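Putative glycerophosphodiester phosphodiesterase (Galdieria sulphuraria, PDB 2O55) is a putative member of the glycerophosphodiester phosphodiesterase family, whose fold is of the TIM-barrel type. Local coordinates at residues G16-A21 / N244-L249; T49-L54 / L76-L81; R143-S148 / D163-Y168; L179-Q184 / C206-K211. One frame throughout, in Å; residues are numbered along the deposited sequence.

Interaction 1 (G16-A21 / N244-L249)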
loop_
_atom_site.group_PDB
_atom_site.type_symbol
_atom_site.label_atom_id
_atom_site.label_comp_id
_atom_site.label_asym_id
_atom_site.label_seq_id
_atom_site.Cartn_x
_atom_site.Cartn_y
_atom_site.Cartn_z
ATOM N N GLY A 16 -7.600 -1.548 8.163
ATOM C CA GLY A 16 -6.462 -1.667 9.064
ATOM C C GLY A 16 -6.781 -2.510 10.277
ATOM O O GLY A 16 -7.435 -3.550 10.154
ATOM N N LYS A 17 -6.332 -2.040 11.444
ATOM C CA LYS A 17 -6.479 -2.778 12.709
ATOM C C LYS A 17 -7.809 -2.507 13.426
ATOM O O LYS A 17 -7.970 -2.885 14.587
ATOM C CB LYS A 17 -5.281 -2.524 13.648
ATOM C CG LYS A 17 -4.079 -3.402 13.343
ATOM C CD LYS A 17 -2.842 -2.996 14.106
ATOM C CE LYS A 17 -2.631 -3.857 15.310
ATOM N NZ LYS A 17 -1.292 -3.564 15.883
ATOM N N GLU A 18 -8.757 -1.857 12.750
ATOM C CA GLU A 18 -10.085 -1.681 13.342
ATOM C C GLU A 18 -10.731 -3.073 13.479
ATOM O O GLU A 18 -10.303 -4.046 12.824
ATOM C CB GLU A 18 -10.966 -0.723 12.522
ATOM C CG GLU A 18 -10.342 0.643 12.187
ATOM C CD GLU A 18 -10.483 1.730 13.267
ATOM O OE1 GLU A 18 -10.786 1.446 14.450
ATOM O OE2 GLU A 18 -10.268 2.906 12.914
ATOM N N GLY A 19 -11.735 -3.186 14.340
ATOM C CA GLY A 19 -12.407 -4.478 14.510
ATOM C C GLY A 19 -13.028 -5.100 13.252
ATOM O O GLY A 19 -12.884 -6.293 13.010
ATOM N N LEU A 20 -13.659 -4.275 12.423
ATOM C CA LEU A 20 -14.770 -4.700 11.565
ATOM C C LEU A 20 -14.533 -5.760 10.475
ATOM O O LEU A 20 -15.505 -6.318 9.938
ATOM C CB LEU A 20 -15.428 -3.457 10.961
ATOM C CG LEU A 20 -15.866 -2.387 11.975
ATOM C CD1 LEU A 20 -15.333 -1.014 11.560
ATOM C CD2 LEU A 20 -17.404 -2.389 12.222
ATOM N N ALA A 21 -13.270 -6.040 10.148
ATOM C CA ALA A 21 -12.952 -6.994 9.082
ATOM C C ALA A 21 -11.477 -7.365 9.043
ATOM O O ALA A 21 -10.630 -6.585 9.487
ATOM C CB ALA A 21 -13.382 -6.447 7.722
ATOM N N ASN A 244 -3.332 2.567 10.814
ATOM C CA ASN A 244 -3.896 1.285 11.210
ATOM C C ASN A 244 -5.269 1.487 11.821
ATOM O O ASN A 244 -5.990 0.524 12.086
ATOM C CB ASN A 244 -2.983 0.578 12.198
ATOM C CG ASN A 244 -1.583 0.341 11.641
ATOM O OD1 ASN A 244 -1.391 0.103 10.443
ATOM N ND2 ASN A 244 -0.593 0.391 12.519
ATOM N N TYR A 245 -5.633 2.746 12.044
ATOM C CA TYR A 245 -6.958 3.083 12.529
ATOM C C TYR A 245 -7.568 4.236 11.740
ATOM O O TYR A 245 -7.732 5.328 12.277
ATOM C CB TYR A 245 -6.889 3.407 14.015
ATOM C CG TYR A 245 -6.421 2.214 14.790
ATOM C CD1 TYR A 245 -5.052 1.968 14.954
ATOM C CD2 TYR A 245 -7.351 1.297 15.326
ATOM C CE1 TYR A 245 -4.620 0.858 15.646
ATOM C CE2 TYR A 245 -6.934 0.187 16.021
ATOM C CZ TYR A 245 -5.562 -0.033 16.177
ATOM O OH TYR A 245 -5.120 -1.150 16.850
ATOM N N PRO A 246 -7.921 3.993 10.465
ATOM C CA PRO A 246 -8.470 5.067 9.614
ATOM C C PRO A 246 -9.740 5.757 10.181
ATOM O O PRO A 246 -9.888 6.994 10.072
ATOM C CB PRO A 246 -8.776 4.349 8.289
ATOM C CG PRO A 246 -8.751 2.889 8.596
ATOM C CD PRO A 246 -7.839 2.705 9.748
ATOM N N PHE A 247 -10.637 4.969 10.781
ATOM C CA PHE A 247 -11.878 5.501 11.332
ATOM C C PHE A 247 -11.585 6.424 12.524
ATOM O O PHE A 247 -12.213 7.485 12.666
ATOM C CB PHE A 247 -12.867 4.371 11.660
ATOM C CG PHE A 247 -13.190 3.480 10.469
ATOM C CD1 PHE A 247 -13.703 2.201 10.652
ATOM C CD2 PHE A 247 -12.958 3.922 9.145
ATOM C CE1 PHE A 247 -13.994 1.388 9.550
ATOM C CE2 PHE A 247 -13.241 3.107 8.034
ATOM C CZ PHE A 247 -13.751 1.842 8.242
ATOM N N GLY A 248 -10.605 6.038 13.347
ATOM C CA GLY A 248 -10.100 6.896 14.416
ATOM C C GLY A 248 -9.434 8.145 13.864
ATOM O O GLY A 248 -9.633 9.257 14.379
ATOM N N LEU A 249 -8.647 7.961 12.809
ATOM C CA LEU A 249 -7.971 9.063 12.159
ATOM C C LEU A 249 -8.979 10.030 11.566
ATOM O O LEU A 249 -8.836 11.240 11.756
ATOM C CB LEU A 249 -6.994 8.565 11.085
ATOM C CG LEU A 249 -6.160 9.613 10.335
ATOM C CD1 LEU A 249 -5.696 10.717 11.254
ATOM C CD2 LEU A 249 -4.956 8.994 9.677
#

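Interaction 2 (T49-L54 / L76-L81)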
loop_
_atom_site.group_PDB
_atom_site.type_symbol
_atom_site.label_atom_id
_atom_site.label_comp_id
_atom_site.label_asym_id
_atom_site.label_seq_id
_atom_site.Cartn_x
_atom_site.Cartn_y
_atom_site.Cartn_z
ATOM N N THR A 49 -0.089 -19.917 -10.091
ATOM C CA THR A 49 -0.667 -19.989 -11.450
ATOM C C THR A 49 -0.580 -18.688 -12.264
ATOM O O THR A 49 -1.156 -18.581 -13.347
ATOM C CB THR A 49 -2.133 -20.562 -11.451
ATOM O OG1 THR A 49 -2.804 -20.201 -10.233
ATOM C CG2 THR A 49 -2.123 -22.104 -11.622
ATOM N N GLY A 50 0.135 -17.705 -11.732
ATOM C CA GLY A 50 0.377 -16.447 -12.441
ATOM C C GLY A 50 -0.254 -15.165 -11.900
ATOM O O GLY A 50 0.329 -14.085 -12.022
ATOM N N GLU A 51 -1.441 -15.268 -11.313
ATOM C CA GLU A 51 -2.232 -14.079 -11.034
ATOM C C GLU A 51 -1.815 -13.349 -9.766
ATOM O O GLU A 51 -1.194 -13.924 -8.861
ATOM C CB GLU A 51 -3.743 -14.367 -11.083
ATOM C CG GLU A 51 -4.191 -15.659 -10.441
ATOM C CD GLU A 51 -3.911 -16.924 -11.292
ATOM O OE1 GLU A 51 -4.618 -17.171 -12.294
ATOM O OE2 GLU A 51 -2.996 -17.695 -10.935
ATOM N N ILE A 52 -2.142 -12.055 -9.744
ATOM C CA ILE A 52 -1.772 -11.138 -8.659
ATOM C C ILE A 52 -2.823 -11.135 -7.549
ATOM O O ILE A 52 -3.992 -10.802 -7.755
ATOM C CB ILE A 52 -1.467 -9.712 -9.197
ATOM C CG1 ILE A 52 -0.186 -9.736 -10.037
ATOM C CG2 ILE A 52 -1.260 -8.742 -8.060
ATOM C CD1 ILE A 52 -0.241 -8.934 -11.291
ATOM N N VAL A 53 -2.374 -11.510 -6.363
ATOM C CA VAL A 53 -3.238 -11.725 -5.218
ATOM C C VAL A 53 -2.952 -10.661 -4.135
ATOM O O VAL A 53 -1.919 -9.987 -4.191
ATOM C CB VAL A 53 -3.003 -13.179 -4.755
ATOM C CG1 VAL A 53 -2.905 -13.319 -3.242
ATOM C CG2 VAL A 53 -4.040 -14.095 -5.368
ATOM N N LEU A 54 -3.849 -10.487 -3.166
ATOM C CA LEU A 54 -3.657 -9.466 -2.124
ATOM C C LEU A 54 -3.461 -10.129 -0.771
ATOM O O LEU A 54 -4.409 -10.755 -0.240
ATOM C CB LEU A 54 -4.863 -8.525 -2.062
ATOM C CG LEU A 54 -5.378 -7.893 -3.359
ATOM C CD1 LEU A 54 -6.689 -7.184 -3.144
ATOM C CD2 LEU A 54 -4.375 -6.919 -3.925
ATOM N N LEU A 76 1.005 -21.532 -4.247
ATOM C CA LEU A 76 -0.395 -21.958 -4.350
ATOM C C LEU A 76 -1.132 -21.434 -5.578
ATOM O O LEU A 76 -0.894 -20.306 -6.033
ATOM C CB LEU A 76 -1.173 -21.608 -3.067
ATOM C CG LEU A 76 -0.624 -22.039 -1.699
ATOM C CD1 LEU A 76 -1.490 -21.515 -0.562
ATOM C CD2 LEU A 76 -0.472 -23.550 -1.609
ATOM N N SER A 77 -2.027 -22.270 -6.107
ATOM C CA SER A 77 -2.902 -21.879 -7.208
ATOM C C SER A 77 -3.863 -20.811 -6.714
ATOM O O SER A 77 -4.023 -20.619 -5.505
ATOM C CB SER A 77 -3.703 -23.077 -7.727
ATOM O OG SER A 77 -4.935 -23.220 -7.030
ATOM N N LEU A 78 -4.516 -20.140 -7.657
ATOM C CA LEU A 78 -5.556 -19.168 -7.323
ATOM C C LEU A 78 -6.743 -19.804 -6.578
ATOM O O LEU A 78 -7.250 -19.234 -5.597
ATOM C CB LEU A 78 -6.041 -18.415 -8.575
ATOM C CG LEU A 78 -7.042 -17.269 -8.344
ATOM C CD1 LEU A 78 -6.436 -16.200 -7.440
ATOM C CD2 LEU A 78 -7.567 -16.665 -9.655
ATOM N N GLU A 79 -7.170 -20.980 -7.034
ATOM C CA GLU A 79 -8.352 -21.624 -6.487
ATOM C C GLU A 79 -8.164 -22.033 -5.023
ATOM O O GLU A 79 -8.996 -21.698 -4.180
ATOM C CB GLU A 79 -8.741 -22.808 -7.352
ATOM C CG GLU A 79 -10.183 -23.250 -7.191
ATOM C CD GLU A 79 -10.379 -24.720 -7.539
ATOM O OE1 GLU A 79 -11.540 -25.183 -7.553
ATOM O OE2 GLU A 79 -9.370 -25.416 -7.798
ATOM N N GLU A 80 -7.065 -22.725 -4.722
ATOM C CA GLU A 80 -6.732 -23.104 -3.344
ATOM C C GLU A 80 -6.675 -21.898 -2.418
ATOM O O GLU A 80 -7.077 -21.983 -1.254
ATOM C CB GLU A 80 -5.378 -23.789 -3.280
ATOM C CG GLU A 80 -5.231 -24.990 -4.162
ATOM C CD GLU A 80 -3.783 -25.365 -4.331
ATOM O OE1 GLU A 80 -2.978 -24.478 -4.693
ATOM O OE2 GLU A 80 -3.448 -26.539 -4.087
ATOM N N LEU A 81 -6.144 -20.791 -2.934
ATOM C CA LEU A 81 -6.085 -19.527 -2.191
ATOM C C LEU A 81 -7.475 -18.943 -1.930
ATOM O O LEU A 81 -7.744 -18.398 -0.844
ATOM C CB LEU A 81 -5.239 -18.489 -2.935
ATOM C CG LEU A 81 -3.720 -18.580 -2.847
ATOM C CD1 LEU A 81 -3.121 -17.466 -3.682
ATOM C CD2 LEU A 81 -3.245 -18.485 -1.407
#

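Interaction 3 (R143-S148 / D163-Y168)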
loop_
_atom_site.group_PDB
_atom_site.type_symbol
_atom_site.label_atom_id
_atom_site.label_comp_id
_atom_site.label_asym_id
_atom_site.label_seq_id
_atom_site.Cartn_x
_atom_site.Cartn_y
_atom_site.Cartn_z
ATOM N N ARG A 143 -5.762 6.138 -10.930
ATOM C CA ARG A 143 -6.172 5.882 -9.549
ATOM C C ARG A 143 -5.255 4.905 -8.783
ATOM O O ARG A 143 -5.650 4.328 -7.750
ATOM C CB ARG A 143 -7.553 5.252 -9.556
ATOM C CG ARG A 143 -8.622 5.967 -10.352
ATOM C CD ARG A 143 -9.894 5.904 -9.561
ATOM N NE ARG A 143 -10.916 4.984 -10.061
ATOM C CZ ARG A 143 -11.957 4.588 -9.333
ATOM N NH1 ARG A 143 -12.074 4.988 -8.079
ATOM N NH2 ARG A 143 -12.876 3.790 -9.834
ATOM N N VAL A 144 -4.036 4.701 -9.275
ATOM C CA VAL A 144 -3.166 3.656 -8.751
ATOM C C VAL A 144 -1.741 4.178 -8.642
ATOM O O VAL A 144 -1.189 4.730 -9.608
ATOM C CB VAL A 144 -3.262 2.358 -9.614
ATOM C CG1 VAL A 144 -1.950 1.681 -9.733
ATOM C CG2 VAL A 144 -4.279 1.401 -9.026
ATOM N N ASP A 145 -1.164 3.985 -7.457
ATOM C CA ASP A 145 0.194 4.378 -7.152
ATOM C C ASP A 145 0.943 3.160 -6.614
ATOM O O ASP A 145 0.515 2.546 -5.632
ATOM C CB ASP A 145 0.152 5.461 -6.091
ATOM C CG ASP A 145 1.426 6.254 -6.024
ATOM O OD1 ASP A 145 1.334 7.506 -6.109
ATOM O OD2 ASP A 145 2.515 5.639 -5.901
ATOM N N TYR A 146 2.053 2.799 -7.259
ATOM C CA TYR A 146 2.805 1.588 -6.889
ATOM C C TYR A 146 3.965 1.963 -5.993
ATOM O O TYR A 146 4.665 2.964 -6.243
ATOM C CB TYR A 146 3.364 0.857 -8.108
ATOM C CG TYR A 146 2.428 0.754 -9.284
ATOM C CD1 TYR A 146 2.394 1.761 -10.234
ATOM C CD2 TYR A 146 1.590 -0.366 -9.462
ATOM C CE1 TYR A 146 1.544 1.686 -11.327
ATOM C CE2 TYR A 146 0.724 -0.464 -10.566
ATOM C CZ TYR A 146 0.717 0.576 -11.498
ATOM O OH TYR A 146 -0.103 0.569 -12.602
ATOM N N CYS A 147 4.187 1.166 -4.950
ATOM C CA CYS A 147 5.294 1.434 -4.046
ATOM C C CYS A 147 6.013 0.168 -3.589
ATOM O O CYS A 147 5.493 -0.949 -3.753
ATOM C CB CYS A 147 4.809 2.226 -2.852
ATOM S SG CYS A 147 3.659 1.271 -1.968
ATOM N N SER A 148 7.212 0.361 -3.027
ATOM C CA SER A 148 8.063 -0.731 -2.596
ATOM C C SER A 148 9.194 -0.220 -1.727
ATOM O O SER A 148 9.577 0.956 -1.814
ATOM C CB SER A 148 8.635 -1.442 -3.813
ATOM O OG SER A 148 9.461 -2.518 -3.424
ATOM N N ASP A 163 4.447 6.432 -17.474
ATOM C CA ASP A 163 3.329 7.197 -16.898
ATOM C C ASP A 163 2.952 6.726 -15.521
ATOM O O ASP A 163 2.275 7.445 -14.807
ATOM C CB ASP A 163 2.064 7.080 -17.752
ATOM C CG ASP A 163 2.133 7.905 -19.009
ATOM O OD1 ASP A 163 3.073 8.731 -19.121
ATOM O OD2 ASP A 163 1.247 7.736 -19.878
ATOM N N VAL A 164 3.334 5.506 -15.156
ATOM C CA VAL A 164 2.869 4.954 -13.898
ATOM C C VAL A 164 3.307 5.880 -12.781
ATOM O O VAL A 164 4.394 6.467 -12.845
ATOM C CB VAL A 164 3.374 3.531 -13.621
ATOM C CG1 VAL A 164 2.850 2.581 -14.656
ATOM C CG2 VAL A 164 4.892 3.485 -13.541
ATOM N N LYS A 165 2.438 6.024 -11.784
ATOM C CA LYS A 165 2.777 6.725 -10.554
ATOM C C LYS A 165 3.400 5.787 -9.500
ATOM O O LYS A 165 2.871 4.718 -9.200
ATOM C CB LYS A 165 1.561 7.465 -10.001
ATOM C CG LYS A 165 1.019 8.527 -10.948
ATOM C CD LYS A 165 0.823 9.883 -10.246
ATOM C CE LYS A 165 0.430 9.761 -8.719
ATOM N NZ LYS A 165 -0.924 9.159 -8.378
ATOM N N ILE A 166 4.536 6.209 -8.952
ATOM C CA ILE A 166 5.276 5.412 -7.975
ATOM C C ILE A 166 5.730 6.216 -6.752
ATOM O O ILE A 166 6.123 7.391 -6.849
ATOM C CB ILE A 166 6.468 4.681 -8.617
ATOM C CG1 ILE A 166 7.598 5.646 -8.944
ATOM C CG2 ILE A 166 6.021 3.954 -9.884
ATOM C CD1 ILE A 166 8.899 4.962 -9.202
ATOM N N THR A 167 5.651 5.560 -5.600
ATOM C CA THR A 167 6.102 6.136 -4.348
ATOM C C THR A 167 7.240 5.276 -3.840
ATOM O O THR A 167 7.102 4.056 -3.729
ATOM C CB THR A 167 4.967 6.150 -3.319
ATOM O OG1 THR A 167 3.873 6.895 -3.847
ATOM C CG2 THR A 167 5.405 6.772 -1.980
ATOM N N TYR A 168 8.368 5.907 -3.542
ATOM C CA TYR A 168 9.488 5.195 -2.963
ATOM C C TYR A 168 9.213 5.056 -1.471
ATOM O O TYR A 168 8.846 6.050 -0.808
ATOM C CB TYR A 168 10.766 5.988 -3.194
ATOM C CG TYR A 168 11.552 5.647 -4.452
ATOM C CD1 TYR A 168 10.932 5.091 -5.572
ATOM C CD2 TYR A 168 12.926 5.931 -4.525
ATOM C CE1 TYR A 168 11.665 4.791 -6.731
ATOM C CE2 TYR A 168 13.670 5.646 -5.687
ATOM C CZ TYR A 168 13.028 5.058 -6.790
ATOM O OH TYR A 168 13.763 4.737 -7.922
#

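Interaction 4 (L179-Q184 / C206-K211)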
loop_
_atom_site.group_PDB
_atom_site.type_symbol
_atom_site.label_atom_id
_atom_site.label_comp_id
_atom_site.label_asym_id
_atom_site.label_seq_id
_atom_site.Cartn_x
_atom_site.Cartn_y
_atom_site.Cartn_z
ATOM N N LEU A 179 20.662 10.252 3.277
ATOM C CA LEU A 179 20.804 11.677 2.931
ATOM C C LEU A 179 20.198 11.911 1.569
ATOM O O LEU A 179 19.437 12.851 1.414
ATOM C CB LEU A 179 22.257 12.163 2.988
ATOM C CG LEU A 179 22.595 13.582 2.477
ATOM C CD1 LEU A 179 21.749 14.720 3.113
ATOM C CD2 LEU A 179 24.107 13.904 2.603
ATOM N N ASP A 180 20.470 11.038 0.605
ATOM C CA ASP A 180 19.991 11.252 -0.769
ATOM C C ASP A 180 18.541 10.827 -1.041
ATOM O O ASP A 180 18.166 10.626 -2.195
ATOM C CB ASP A 180 20.896 10.508 -1.749
ATOM C CG ASP A 180 20.806 8.974 -1.595
ATOM O OD1 ASP A 180 21.486 8.253 -2.357
ATOM O OD2 ASP A 180 20.066 8.472 -0.713
ATOM N N PHE A 181 17.717 10.664 -0.017
ATOM C CA PHE A 181 16.418 10.042 -0.261
ATOM C C PHE A 181 15.589 10.789 -1.279
ATOM O O PHE A 181 14.814 10.188 -2.032
ATOM C CB PHE A 181 15.622 9.859 1.025
ATOM C CG PHE A 181 15.003 11.125 1.576
ATOM C CD1 PHE A 181 13.612 11.300 1.548
ATOM C CD2 PHE A 181 15.792 12.107 2.186
ATOM C CE1 PHE A 181 13.007 12.436 2.086
ATOM C CE2 PHE A 181 15.202 13.252 2.732
ATOM C CZ PHE A 181 13.801 13.418 2.673
ATOM N N VAL A 182 15.756 12.103 -1.302
ATOM C CA VAL A 182 14.957 12.946 -2.166
ATOM C C VAL A 182 15.533 12.904 -3.584
ATOM O O VAL A 182 14.800 12.870 -4.560
ATOM C CB VAL A 182 14.785 14.372 -1.560
ATOM C CG1 VAL A 182 14.338 15.369 -2.580
ATOM C CG2 VAL A 182 13.750 14.332 -0.470
ATOM N N GLU A 183 16.849 12.850 -3.695
ATOM C CA GLU A 183 17.486 12.681 -4.985
ATOM C C GLU A 183 17.154 11.337 -5.607
ATOM O O GLU A 183 16.983 11.242 -6.808
ATOM C CB GLU A 183 18.989 12.753 -4.827
ATOM C CG GLU A 183 19.529 14.137 -4.712
ATOM C CD GLU A 183 21.031 14.164 -5.009
ATOM O OE1 GLU A 183 21.825 13.571 -4.204
ATOM O OE2 GLU A 183 21.402 14.769 -6.063
ATOM N N GLN A 184 17.114 10.295 -4.785
ATOM C CA GLN A 184 16.783 8.954 -5.234
ATOM C C GLN A 184 15.436 8.937 -5.949
ATOM O O GLN A 184 15.303 8.393 -7.054
ATOM C CB GLN A 184 16.646 8.047 -4.025
ATOM C CG GLN A 184 17.852 7.304 -3.616
ATOM C CD GLN A 184 17.513 6.394 -2.455
ATOM O OE1 GLN A 184 16.536 5.653 -2.515
ATOM N NE2 GLN A 184 18.301 6.456 -1.383
ATOM N N CYS A 206 10.120 18.814 4.579
ATOM C CA CYS A 206 10.502 20.021 3.808
ATOM C C CYS A 206 11.352 19.787 2.598
ATOM O O CYS A 206 11.071 20.330 1.535
ATOM C CB CYS A 206 11.278 20.983 4.681
ATOM S SG CYS A 206 10.245 21.646 5.933
ATOM N N THR A 207 12.436 19.047 2.797
ATOM C CA THR A 207 13.287 18.612 1.715
ATOM C C THR A 207 12.389 18.072 0.634
ATOM O O THR A 207 12.459 18.520 -0.511
ATOM C CB THR A 207 14.242 17.492 2.172
ATOM O OG1 THR A 207 14.951 17.935 3.328
ATOM C CG2 THR A 207 15.240 17.118 1.067
ATOM N N ALA A 208 11.525 17.132 1.015
ATOM C CA ALA A 208 10.634 16.491 0.069
ATOM C C ALA A 208 9.670 17.489 -0.593
ATOM O O ALA A 208 9.402 17.400 -1.789
ATOM C CB ALA A 208 9.893 15.346 0.741
ATOM N N HIS A 209 9.167 18.445 0.184
ATOM C CA HIS A 209 8.173 19.381 -0.336
ATOM C C HIS A 209 8.773 20.429 -1.233
ATOM O O HIS A 209 8.107 20.888 -2.166
ATOM C CB HIS A 209 7.365 20.043 0.775
ATOM C CG HIS A 209 6.257 19.190 1.281
ATOM N ND1 HIS A 209 5.771 19.279 2.567
ATOM C CD2 HIS A 209 5.553 18.201 0.681
ATOM C CE1 HIS A 209 4.799 18.399 2.729
ATOM N NE2 HIS A 209 4.655 17.723 1.602
ATOM N N GLU A 210 10.026 20.792 -0.949
ATOM C CA GLU A 210 10.769 21.747 -1.761
ATOM C C GLU A 210 11.039 21.247 -3.183
ATOM O O GLU A 210 11.147 22.057 -4.120
ATOM C CB GLU A 210 12.045 22.163 -1.062
ATOM C CG GLU A 210 11.760 23.229 -0.049
ATOM C CD GLU A 210 12.822 23.336 1.041
ATOM O OE1 GLU A 210 13.523 24.372 1.066
ATOM O OE2 GLU A 210 12.956 22.414 1.889
ATOM N N LYS A 211 11.117 19.920 -3.341
ATOM C CA LYS A 211 11.168 19.281 -4.659
ATOM C C LYS A 211 9.785 18.827 -5.146
ATOM O O LYS A 211 9.683 18.052 -6.091
ATOM C CB LYS A 211 12.128 18.090 -4.662
ATOM C CG LYS A 211 13.533 18.390 -4.205
ATOM C CD LYS A 211 14.373 18.930 -5.298
ATOM C CE LYS A 211 15.644 19.461 -4.732
ATOM N NZ LYS A 211 16.394 20.172 -5.780
#

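Interaction 1 (G16-A21 / N244-L249)
Glu18 reaches out between Tyr245 and Phe247, its carboxylate turned very differently to the two rings. Against Phe247 the planes are only 19° apart; against Tyr245 they stand 83° apart, and OE1 lies near the Tyr245 plane, at the ring edge 3.5 Å from CD2. The bend at chi2 (-85°) swings CD of Glu18 round, and OE2 is left facing the start of helix 246-253. There OE2 accepts from Gly248 N at 3.2 Å, met nearly along the C-O axis, and weakly from Phe247 N at 3.0 Å. Tyr245 occupies the N-cap position, and the carboxylate of Glu18 probably benefits from the partial positive charge at the helix start. These two segments follow barrel strands 8-12 and 240-243, so the contact links the loops after the first and last strands, where the TIM barrel closes on itself. Lys17 N gives a hydrogen bond to Asn244 O (2.7 Å), in the carbonyl plane and on a lone pair. Its side chain runs beside that of Asn244, the two pointing the same way, and crosses Tyr245 with CB 3.5 Å from Tyr245 OH. Both Lys17 NZ and Tyr245 OH end on Asp224, while Asn244 ND2 bonds to Phe223 O and Pro220 O. Farther out, Leu20 CD1 meets the edge of the Phe247 ring in its plane, 3.4 Å from CE1.

Interaction 2 (T49-L54 / L76-L81)
Leu78 gives up most surface here, its side chain lying against Glu51 and Val53 while its backbone N is held by Thr49. With CG anti to the backbone N (chi1 -174°), the Leu78 branch is carried toward the 49-54 segment. CD2 comes 3.6 Å from CG of Glu51, so the aliphatic part of the glutamate serves as an apolar surface. CD1 touches Val53 CG2 at 3.8 Å, the two side chains sliding past each other in opposite directions. Val53 also meets Leu81, three residues on in the helix: the same CG2 lies 3.9 Å from CD1 of Leu81. One methyl of the valine thus bridges two leucines on one side of helix 78-81.

Thr49 supplies the polar half. Its OG1 accepts from Leu78 N (3.1 Å, N-H...O 148°) and donates a hydrogen bond to Glu51 OE2 at 2.6 Å, reaching that oxygen from above the carboxylate plane. The hydroxyl is therefore gripped from both segments, and Glu51 is tied down beside Leu78. The helix start is further secured by a capping box, in which Ser77 N bonds to Glu80 OE1 (2.8 Å) and Glu80 N to Ser77 OG (3.2 Å).

The contact lies in the long excursion between barrel strand 39-46 and helix 95-104. Strand 52-54 pairs antiparallel with 39-46; Val53 and Leu81 both pack on Ile92, whereas Ile52 turns to helices 95-104 and 127-136.

Interaction 3 (R143-S148 / D163-Y168)
The side chains of Tyr146 and Val164 cross at about a right angle, Val164 CB lying 3.5 Å from CE1 of the tyrosine ring in an oblique position. On one face of this ring sits CG1 of Val144, two residues back in the same strand and offset toward the rim. The second flat group is the Asp145 carboxylate: its OD2 accepts from Thr167 OG1 at 2.8 Å, the hydroxyl standing well above the plane, 47° out of it. With CG anti to the backbone N (chi1 -161°), the carboxylate leans across to the neighbouring strand, where OD1 and Lys165 NZ form a long salt bridge of 3.6 Å. Strands 144-148 and 165-169 run parallel within a beta-alpha-beta unit of the TIM barrel, joined through helix 151-160. Tyr146 pairs through both N and O with the residues flanking Ile166, as parallel pairing requires: its N donates to Lys165 O (2.8 Å, 168°) and its O accepts from Thr167 N (2.9 Å). Side chains alternate accordingly. Tyr146 and Ile166 share the face packed by helix 151-160, Tyr146 also touching helix 127-136, while Asp145, Cys147, Lys165 and Thr167 lie on the other, where Asp145 and Lys165 both touch Asn191.

Interaction 4 (L179-Q184 / C206-K211)
Two helices of the layer outside the barrel, 181-187 and 202-210, meet where Val182 packs against Thr207 and Ala208, and against Lys211 just beyond the helix end. Val182 is at the centre, and its two methyls divide the work. CG2 lies 3.5 Å from Thr207 CG2 and 3.8 Å from Ala208 CA, reaching the backbone of the small alanine. CG1, placed anti to the backbone N (chi1 163°), touches CG of Lys211 at 3.5 Å. Only the first carbons of the lysine take part, since its chain then leads away from 179-184. Phe181 adds its ring from the preceding position: CZ stands 4.1 Å from CB of Thr207, and CE1 is 4.5 Å from Ala208 CB, both approached obliquely. Val182 CG2 itself lies over one face of that ring, toward the rim, so valine and phenylalanine act as one apolar patch. No hydrogen bond crosses the interface; Thr207 OG1 instead turns back to Glu203 O in its own helix. Val182 also packs on Leu213, just before strand 214-218. Such apolar meeting of consecutive helices, here separated along the chain by strand 192-196, is characteristic of the alternating beta/alpha units of a TIM barrel.

Overall arrangement
Interaction 1 spans nearly the whole chain, and the other three are nested within the loop it closes. Interactions 2 and 3 reach the same sheet, with centres 23 Å apart, whereas interaction 4 belongs to the helical layer. Interactions 3 and 4 touch: Tyr168 CE2 lies 3.5 Å from Gln184 O, helix 181-187 being the next element after strand 165-169. Interactions 2 and 4 are farthest apart, their centres 38 Å distant on opposite sides of the chain's centre. Bound sulfate is found about 5 Å from the Ser148 side chain in interaction 3 and about 6 Å from that of Asn244 in interaction 1; it probably comes from the crystallisation liquor but may mark a pocket.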